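Local coordinates for protein dihydrodipicolinate synthase (Oceanobacillus iheyensis HTE831, PDB 3D0C) that probably catalyses the condensation of pyruvate with aspartate semialdehyde that opens the lysine-specific branch of biosynthesis, as a TIM-barrel lyase of the DapA family, at residues Ser9-Thr14 / Arg81-Ala86; Asn45-Ile50 / Lys222-Leu227; Ser213-Val218 / Val246-Leu251. The protein carries 1 engineered substitution. All coordinates share one frame; numbering follows the deposited sequence.

Interaction 1: Ser9-Thr14 / Arg81-Ala86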
loop_
_atom_site.group_PDB
_atom_site.type_symbol
_atom_site.label_atom_id
_atom_site.label_comp_id
_atom_site.label_asym_id
_atom_site.label_seq_id
_atom_site.Cartn_x
_atom_site.Cartn_y
_atom_site.Cartn_z
ATOM N N SER A 9 -11.037 2.721 26.151
ATOM C CA SER A 9 -11.568 3.350 24.944
ATOM C C SER A 9 -11.918 4.817 25.165
ATOM O O SER A 9 -11.919 5.606 24.220
ATOM C CB SER A 9 -12.808 2.597 24.444
ATOM O OG SER A 9 -13.911 2.766 25.320
ATOM N N LYS A 10 -12.212 5.188 26.410
ATOM C CA LYS A 10 -12.555 6.571 26.726
ATOM C C LYS A 10 -11.382 7.528 26.515
ATOM O O LYS A 10 -11.583 8.733 26.340
ATOM C CB LYS A 10 -13.062 6.675 28.170
ATOM C CG LYS A 10 -14.383 5.957 28.405
ATOM C CD LYS A 10 -14.778 6.030 29.866
ATOM C CE LYS A 10 -16.087 5.307 30.134
ATOM N NZ LYS A 10 -16.365 5.245 31.601
ATOM N N ARG A 11 -10.164 6.994 26.519
ATOM C CA ARG A 11 -8.966 7.811 26.319
ATOM C C ARG A 11 -8.937 8.514 24.962
ATOM O O ARG A 11 -8.257 9.535 24.792
ATOM C CB ARG A 11 -7.709 6.953 26.417
ATOM C CG ARG A 11 -7.489 6.255 27.745
ATOM C CD ARG A 11 -6.156 5.533 27.715
ATOM N NE ARG A 11 -5.859 4.850 28.970
ATOM C CZ ARG A 11 -4.640 4.468 29.332
ATOM N NH1 ARG A 11 -3.606 4.706 28.530
ATOM N NH2 ARG A 11 -4.450 3.853 30.493
ATOM N N PHE A 12 -9.668 7.970 23.998
ATOM C CA PHE A 12 -9.674 8.528 22.648
ATOM C C PHE A 12 -10.672 9.645 22.367
ATOM O O PHE A 12 -10.785 10.118 21.231
ATOM C CB PHE A 12 -9.828 7.378 21.659
ATOM C CG PHE A 12 -8.794 6.310 21.851
ATOM C CD1 PHE A 12 -7.481 6.517 21.439
ATOM C CD2 PHE A 12 -9.112 5.128 22.512
ATOM C CE1 PHE A 12 -6.499 5.572 21.689
ATOM C CE2 PHE A 12 -8.138 4.174 22.767
ATOM C CZ PHE A 12 -6.826 4.396 22.355
ATOM N N SER A 13 -11.381 10.081 23.405
ATOM C CA SER A 13 -12.337 11.175 23.259
ATOM C C SER A 13 -11.540 12.464 23.358
ATOM O O SER A 13 -11.716 13.251 24.291
ATOM C CB SER A 13 -13.389 11.128 24.373
ATOM O OG SER A 13 -14.214 9.988 24.215
ATOM N N THR A 14 -10.656 12.673 22.390
ATOM C CA THR A 14 -9.805 13.855 22.369
ATOM C C THR A 14 -9.084 13.856 21.022
ATOM O O THR A 14 -9.495 13.161 20.093
ATOM C CB THR A 14 -8.754 13.782 23.504
ATOM O OG1 THR A 14 -8.015 15.012 23.581
ATOM C CG2 THR A 14 -7.793 12.636 23.245
ATOM N N ARG A 81 3.222 10.172 30.023
ATOM C CA ARG A 81 2.580 11.489 30.048
ATOM C C ARG A 81 1.354 11.560 29.130
ATOM O O ARG A 81 0.528 12.469 29.249
ATOM C CB ARG A 81 3.586 12.582 29.670
ATOM C CG ARG A 81 4.561 12.937 30.792
ATOM C CD ARG A 81 5.526 14.036 30.371
ATOM N NE ARG A 81 6.550 13.552 29.446
ATOM C CZ ARG A 81 7.377 14.341 28.771
ATOM N NH1 ARG A 81 7.304 15.657 28.910
ATOM N NH2 ARG A 81 8.287 13.814 27.966
ATOM N N ALA A 82 1.250 10.599 28.217
ATOM C CA ALA A 82 0.130 10.524 27.287
ATOM C C ALA A 82 -0.036 9.075 26.867
ATOM O O ALA A 82 0.828 8.242 27.143
ATOM C CB ALA A 82 0.390 11.389 26.065
ATOM N N THR A 83 -1.152 8.774 26.217
ATOM C CA THR A 83 -1.410 7.422 25.745
ATOM C C THR A 83 -0.653 7.265 24.433
ATOM O O THR A 83 -0.758 8.112 23.548
ATOM C CB THR A 83 -2.918 7.185 25.494
ATOM O OG1 THR A 83 -3.627 7.221 26.736
ATOM C CG2 THR A 83 -3.146 5.839 24.833
ATOM N N VAL A 84 0.115 6.188 24.306
ATOM C CA VAL A 84 0.883 5.969 23.089
ATOM C C VAL A 84 0.291 4.835 22.253
ATOM O O VAL A 84 0.067 3.724 22.741
ATOM C CB VAL A 84 2.374 5.670 23.418
ATOM C CG1 VAL A 84 3.163 5.469 22.138
ATOM C CG2 VAL A 84 2.973 6.822 24.221
ATOM N N VAL A 85 0.026 5.137 20.987
ATOM C CA VAL A 85 -0.537 4.164 20.066
ATOM C C VAL A 85 0.493 3.956 18.971
ATOM O O VAL A 85 0.804 4.870 18.202
ATOM C CB VAL A 85 -1.858 4.671 19.464
ATOM C CG1 VAL A 85 -2.481 3.589 18.587
ATOM C CG2 VAL A 85 -2.809 5.077 20.582
ATOM N N ALA A 86 1.030 2.744 18.920
ATOM C CA ALA A 86 2.057 2.409 17.949
ATOM C C ALA A 86 1.497 1.816 16.669
ATOM O O ALA A 86 0.817 0.792 16.690
ATOM C CB ALA A 86 3.044 1.452 18.573
#

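Interaction 2: Asn45-Ile50 / Lys222-Leu227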
loop_
_atom_site.group_PDB
_atom_site.type_symbol
_atom_site.label_atom_id
_atom_site.label_comp_id
_atom_site.label_asym_id
_atom_site.label_seq_id
_atom_site.Cartn_x
_atom_site.Cartn_y
_atom_site.Cartn_z
ATOM N N ASN A 45 1.814 21.128 24.428
ATOM C CA ASN A 45 0.620 21.763 23.909
ATOM C C ASN A 45 -0.679 21.017 24.199
ATOM O O ASN A 45 -1.710 21.299 23.594
ATOM C CB ASN A 45 0.798 22.016 22.414
ATOM C CG ASN A 45 1.724 23.186 22.146
ATOM O OD1 ASN A 45 1.351 24.336 22.360
ATOM N ND2 ASN A 45 2.940 22.903 21.694
ATOM N N GLY A 46 -0.626 20.068 25.128
ATOM C CA GLY A 46 -1.824 19.343 25.515
ATOM C C GLY A 46 -2.174 17.994 24.905
ATOM O O GLY A 46 -3.150 17.378 25.336
ATOM N N ILE A 47 -1.420 17.516 23.925
ATOM C CA ILE A 47 -1.765 16.225 23.327
ATOM C C ILE A 47 -1.814 15.111 24.373
ATOM O O ILE A 47 -0.847 14.899 25.102
ATOM C CB ILE A 47 -0.772 15.820 22.229
ATOM C CG1 ILE A 47 -0.775 16.859 21.106
ATOM C CG2 ILE A 47 -1.127 14.435 21.713
ATOM C CD1 ILE A 47 -2.096 16.981 20.364
ATOM N N GLU A 48 -2.942 14.403 24.428
ATOM C CA GLU A 48 -3.162 13.305 25.379
ATOM C C GLU A 48 -2.945 11.926 24.761
ATOM O O GLU A 48 -2.772 10.932 25.474
ATOM C CB GLU A 48 -4.592 13.370 25.931
ATOM C CG GLU A 48 -4.898 14.632 26.729
ATOM C CD GLU A 48 -6.368 14.766 27.094
ATOM O OE1 GLU A 48 -7.072 13.733 27.172
ATOM O OE2 GLU A 48 -6.815 15.910 27.317
ATOM N N VAL A 49 -2.990 11.876 23.432
ATOM C CA VAL A 49 -2.803 10.643 22.684
ATOM C C VAL A 49 -1.830 10.933 21.543
ATOM O O VAL A 49 -2.053 11.822 20.721
ATOM C CB VAL A 49 -4.149 10.138 22.114
ATOM C CG1 VAL A 49 -3.944 8.855 21.310
ATOM C CG2 VAL A 49 -5.120 9.900 23.251
ATOM N N ILE A 50 -0.727 10.202 21.513
ATOM C CA ILE A 50 0.265 10.414 20.473
ATOM C C ILE A 50 0.389 9.120 19.680
ATOM O O ILE A 50 0.318 8.027 20.240
ATOM C CB ILE A 50 1.630 10.837 21.083
ATOM C CG1 ILE A 50 2.617 11.185 19.966
ATOM C CG2 ILE A 50 2.174 9.729 21.975
ATOM C CD1 ILE A 50 3.910 11.816 20.450
ATOM N N LYS A 222 -4.978 25.781 17.397
ATOM C CA LYS A 222 -6.129 25.831 16.496
ATOM C C LYS A 222 -6.894 24.509 16.574
ATOM O O LYS A 222 -8.126 24.486 16.652
ATOM C CB LYS A 222 -5.682 26.081 15.054
ATOM C CG LYS A 222 -5.126 27.479 14.801
ATOM C CD LYS A 222 -4.757 27.661 13.336
ATOM C CE LYS A 222 -4.127 29.021 13.073
ATOM N NZ LYS A 222 -5.058 30.156 13.331
ATOM N N SER A 223 -6.148 23.409 16.546
ATOM C CA SER A 223 -6.735 22.079 16.627
ATOM C C SER A 223 -7.500 21.921 17.932
ATOM O O SER A 223 -8.588 21.341 17.954
ATOM C CB SER A 223 -5.638 21.010 16.554
ATOM O OG SER A 223 -4.955 21.071 15.317
ATOM N N PHE A 224 -6.926 22.423 19.023
ATOM C CA PHE A 224 -7.579 22.318 20.322
ATOM C C PHE A 224 -8.745 23.285 20.454
ATOM O O PHE A 224 -9.657 23.050 21.243
ATOM C CB PHE A 224 -6.573 22.530 21.456
ATOM C CG PHE A 224 -5.905 21.262 21.907
ATOM C CD1 PHE A 224 -6.604 20.324 22.660
ATOM C CD2 PHE A 224 -4.593 20.987 21.541
ATOM C CE1 PHE A 224 -6.001 19.126 23.045
ATOM C CE2 PHE A 224 -3.982 19.797 21.918
ATOM C CZ PHE A 224 -4.686 18.865 22.670
ATOM N N ALA A 225 -8.709 24.374 19.690
ATOM C CA ALA A 225 -9.808 25.337 19.711
ATOM C C ALA A 225 -11.015 24.631 19.081
ATOM O O ALA A 225 -12.157 24.778 19.532
ATOM C CB ALA A 225 -9.439 26.580 18.913
ATOM N N LEU A 226 -10.745 23.848 18.040
ATOM C CA LEU A 226 -11.799 23.100 17.366
ATOM C C LEU A 226 -12.341 22.012 18.289
ATOM O O LEU A 226 -13.554 21.809 18.368
ATOM C CB LEU A 226 -11.269 22.462 16.074
ATOM C CG LEU A 226 -12.285 21.589 15.329
ATOM C CD1 LEU A 226 -13.499 22.429 14.977
ATOM C CD2 LEU A 226 -11.659 21.002 14.074
ATOM N N LEU A 227 -11.457 21.308 18.990
ATOM C CA LEU A 227 -11.930 20.258 19.891
ATOM C C LEU A 227 -12.826 20.843 20.979
ATOM O O LEU A 227 -13.902 20.318 21.257
ATOM C CB LEU A 227 -10.757 19.518 20.543
ATOM C CG LEU A 227 -11.169 18.468 21.589
ATOM C CD1 LEU A 227 -11.976 17.358 20.938
ATOM C CD2 LEU A 227 -9.935 17.893 22.250
#

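Interaction 3: Ser213-Val218 / Val246-Leu251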
loop_
_atom_site.group_PDB
_atom_site.type_symbol
_atom_site.label_atom_id
_atom_site.label_comp_id
_atom_site.label_asym_id
_atom_site.label_seq_id
_atom_site.Cartn_x
_atom_site.Cartn_y
_atom_site.Cartn_z
ATOM N N SER A 213 -5.005 14.280 14.013
ATOM C CA SER A 213 -4.520 15.569 13.523
ATOM C C SER A 213 -3.040 15.580 13.228
ATOM O O SER A 213 -2.257 14.941 13.930
ATOM C CB SER A 213 -4.806 16.682 14.538
ATOM O OG SER A 213 -4.229 17.918 14.113
ATOM N N GLY A 214 -2.673 16.329 12.190
ATOM C CA GLY A 214 -1.279 16.491 11.813
ATOM C C GLY A 214 -0.960 17.966 12.025
ATOM O O GLY A 214 0.201 18.374 12.144
ATOM N N LEU A 215 -2.020 18.772 12.071
ATOM C CA LEU A 215 -1.899 20.208 12.286
ATOM C C LEU A 215 -1.330 20.499 13.673
ATOM O O LEU A 215 -0.661 21.509 13.881
ATOM C CB LEU A 215 -3.266 20.884 12.143
ATOM C CG LEU A 215 -3.314 22.384 12.460
ATOM C CD1 LEU A 215 -2.328 23.133 11.579
ATOM C CD2 LEU A 215 -4.727 22.905 12.240
ATOM N N VAL A 216 -1.591 19.609 14.621
ATOM C CA VAL A 216 -1.094 19.801 15.975
ATOM C C VAL A 216 0.435 19.894 16.055
ATOM O O VAL A 216 0.968 20.329 17.075
ATOM C CB VAL A 216 -1.583 18.680 16.920
ATOM C CG1 VAL A 216 -3.065 18.871 17.233
ATOM C CG2 VAL A 216 -1.344 17.318 16.288
ATOM N N ASN A 217 1.137 19.493 14.993
ATOM C CA ASN A 217 2.607 19.559 14.973
ATOM C C ASN A 217 3.072 20.978 14.662
ATOM O O ASN A 217 4.263 21.290 14.779
ATOM C CB ASN A 217 3.195 18.629 13.895
ATOM C CG ASN A 217 3.007 17.157 14.210
ATOM O OD1 ASN A 217 3.599 16.628 15.154
ATOM N ND2 ASN A 217 2.179 16.485 13.415
ATOM N N VAL A 218 2.133 21.835 14.273
ATOM C CA VAL A 218 2.465 23.204 13.897
ATOM C C VAL A 218 1.657 24.261 14.643
ATOM O O VAL A 218 2.221 25.210 15.193
ATOM C CB VAL A 218 2.239 23.401 12.394
ATOM C CG1 VAL A 218 2.912 24.679 11.925
ATOM C CG2 VAL A 218 2.755 22.196 11.639
ATOM N N VAL A 246 -9.229 24.603 7.344
ATOM C CA VAL A 246 -9.480 23.873 6.103
ATOM C C VAL A 246 -8.429 24.154 5.023
ATOM O O VAL A 246 -7.974 23.232 4.341
ATOM C CB VAL A 246 -10.891 24.183 5.552
ATOM C CG1 VAL A 246 -10.995 23.757 4.093
ATOM C CG2 VAL A 246 -11.938 23.433 6.376
ATOM N N PRO A 247 -8.021 25.426 4.856
ATOM C CA PRO A 247 -7.016 25.780 3.843
ATOM C C PRO A 247 -5.719 24.976 3.985
ATOM O O PRO A 247 -5.071 24.645 2.991
ATOM C CB PRO A 247 -6.797 27.272 4.084
ATOM C CG PRO A 247 -8.154 27.726 4.563
ATOM C CD PRO A 247 -8.498 26.636 5.553
ATOM N N PHE A 248 -5.351 24.678 5.228
ATOM C CA PHE A 248 -4.142 23.908 5.536
ATOM C C PHE A 248 -4.348 22.451 5.113
ATOM O O PHE A 248 -3.495 21.848 4.459
ATOM C CB PHE A 248 -3.857 23.969 7.042
ATOM C CG PHE A 248 -2.536 23.353 7.447
ATOM C CD1 PHE A 248 -1.347 24.069 7.321
ATOM C CD2 PHE A 248 -2.482 22.057 7.957
ATOM C CE1 PHE A 248 -0.126 23.504 7.698
ATOM C CE2 PHE A 248 -1.266 21.484 8.335
ATOM C CZ PHE A 248 -0.088 22.210 8.206
ATOM N N GLU A 249 -5.489 21.890 5.498
ATOM C CA GLU A 249 -5.803 20.513 5.154
ATOM C C GLU A 249 -5.967 20.362 3.653
ATOM O O GLU A 249 -5.602 19.334 3.092
ATOM C CB GLU A 249 -7.062 20.058 5.899
ATOM C CG GLU A 249 -6.861 20.015 7.408
ATOM C CD GLU A 249 -5.806 18.994 7.829
ATOM O OE1 GLU A 249 -6.086 17.781 7.758
ATOM O OE2 GLU A 249 -4.695 19.402 8.225
ATOM N N ASP A 250 -6.497 21.382 2.987
ATOM C CA ASP A 250 -6.646 21.286 1.539
ATOM C C ASP A 250 -5.272 21.256 0.862
ATOM O O ASP A 250 -5.069 20.525 -0.107
ATOM C CB ASP A 250 -7.497 22.439 0.994
ATOM C CG ASP A 250 -8.981 22.227 1.246
ATOM O OD1 ASP A 250 -9.382 21.073 1.525
ATOM O OD2 ASP A 250 -9.749 23.203 1.154
ATOM N N LEU A 251 -4.327 22.044 1.363
ATOM C CA LEU A 251 -2.985 22.030 0.783
ATOM C C LEU A 251 -2.382 20.638 0.940
ATOM O O LEU A 251 -1.746 20.121 0.023
ATOM C CB LEU A 251 -2.069 23.041 1.477
ATOM C CG LEU A 251 -2.185 24.503 1.033
ATOM C CD1 LEU A 251 -1.341 25.401 1.942
ATOM C CD2 LEU A 251 -1.727 24.618 -0.413
HETATM O O HOH W 1 -4.486 17.872 10.699
#

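Interaction 1: Ser9-Thr14 / Arg81-Ala86
Arg11 reaches across from the loop 9-14 to Thr83, the first residue of strand 83-88. Its CG lies anti to its own carbonyl carbon (chi1 -61°), and from there the chain runs extended to NE, a shape that carries the guanidinium over to the strand. CB and CG remain at the margin, each 4.1 Å from Thr83 OG1. CD comes much closer, 3.2 Å from Thr83 OG1, so the hydroxyl is touched by the aliphatic part of the chain as well as by its charged end. NE and CZ each lie 3.9 Å from Thr83 OG1, and NH1 closes the reach with a hydrogen bond to Thr83 OG1 of 3.1 Å. The bond is bent, with an N-H...O angle of 141°, and the hydroxyl is tilted 27° out of the guanidinium plane. Thr83 CG2, in contrast, lies in that plane at the edge of the group, 3.9 Å from Arg11 NH1. A valine in place of this threonine would probably leave Arg11 NH1 without this acceptor and its guanidinium freer to swing.

Deeper in, Phe12 presents a ring edge to the next inward-facing residue of the strand: its CE1 is 3.9 Å from Val85 CG2, which lies near the ring plane. Phe12 also rests on Ala190 and Ile192 of strand 190-193, across the barrel from Val85. The loop, which follows helix 5-9 and leads into strand 15-17, thus covers the N-terminal end of the barrel, while the backbones of Thr83 and Val85 are hydrogen-bonded to Ile50 of strand 49-50, and that of Thr83 also to Glu48 just before it.

Interaction 2: Asn45-Ile50 / Lys222-Leu227
Phe224 of helix 220-232 meets the turn 45-50 with the outer atoms of its ring, and two kinds of contact can be separated there: backbone carbonyls and one aliphatic tip. The polar group consists of two oxygens. Asn45 O approaches Phe224 CE2 at 3.2 Å, and Gly46 O approaches Phe224 CZ at 3.4 Å; both carbonyls press against the ring carbons at an oblique angle, and no hydrogen bond crosses between the segments.

The apolar group is Ile47, whose CD1 lies 3.7 Å from Phe224 CE2. Ile47 sets out away from the helix, but CG1 anti to the carbonyl carbon (chi1 -61°) and a second bend at chi2 (-64°) bring CD1 back to the ring, where the two side chains cross.

The backbone conformation accounts for the glycine. Gly46, with positive phi (96°), is the C-prime residue of a Schellman motif ending helix 32-44, with Ile47 N bonded to Leu42 O and Gly46 N to Leu43 O. A CB here would be jammed against Asn45 O and would stand only 3.4 Å from Phe224 CZ. The Asn45 amide turns back to its own helix, ND2 bonding Phe41 O.

The turn leads from helix 32-44 into strand 49-50, which lies between strands 15-17 and 83-88; helix 220-232 packs against strand 15-17, the neighbour of 49-50, through Leu227 on Ile15.

Interaction 3: Ser213-Val218 / Val246-Leu251
In this TIM barrel the last strand, 210-213, runs into a short 3-10 turn, 215-217, and Leu215 of that turn packs on Phe248 of helix 235-257 in a CH-pi contact. Leu215 CD1 stands over one face of the phenyl group, 3.9 Å from its centroid and 18° off the ring normal, displaced somewhat toward the rim. Its nearest ring atoms are Phe248 CD2 and CE2, with Leu215 CD1 to Phe248 CD2 measuring 3.8 Å. CG is anti to the backbone N in Leu215 (chi1 175°) and in Phe248 (chi1 -173°), which brings the leucine methyl over the ring. Val218 adds a looser contact, its CG2 lying 4.5 Å from Phe248 CZ. Ile263 and Leu296, from helices 260-270 and 287-303, also touch Phe248, which places the ring in an apolar core where three helices meet.

The turn is fixed from within. Ser213 OG accepts from Val216 N in an ST motif, and Gly214 O receives both Asn217 N and Asn217 ND2 from the same face of its carbonyl plane. That amide nitrogen bonds Ile18 O as well, tying the turn to the loop after the first strand.

A buried carboxylate completes the contact. Glu249 forms a salt bridge through OE2 to Arg252, which would probably favour its charged form, and a single water joins that same oxygen to the turn: it accepts from Gly214 N at 2.8 Å and donates to Glu249 OE2 at 2.9 Å.

In the fold
Interactions 1 and 2 share the barrel sheet, for strands 49-50 and 83-88 are neighbours in it: Thr83 N lies 2.8 Å from Glu48 O and Ile50 N lies 2.9 Å from Thr83 O, both probable hydrogen bonds. Interaction 2 also touches interaction 3, with Ser223 CB 3.4 Å from Val216 CG1 and Ile47 CD1 3.8 Å from the same methyl. Interactions 1 and 3 do not meet; their nearest atoms are about 8 Å apart. Val85 of interaction 1 has its side chain about 5 Å from that of Lys167, the predicted Schiff-base lysine, whereas the side chain of Phe248 of interaction 3 is about 8 Å from that of Thr56, a predicted pyruvate-binding residue.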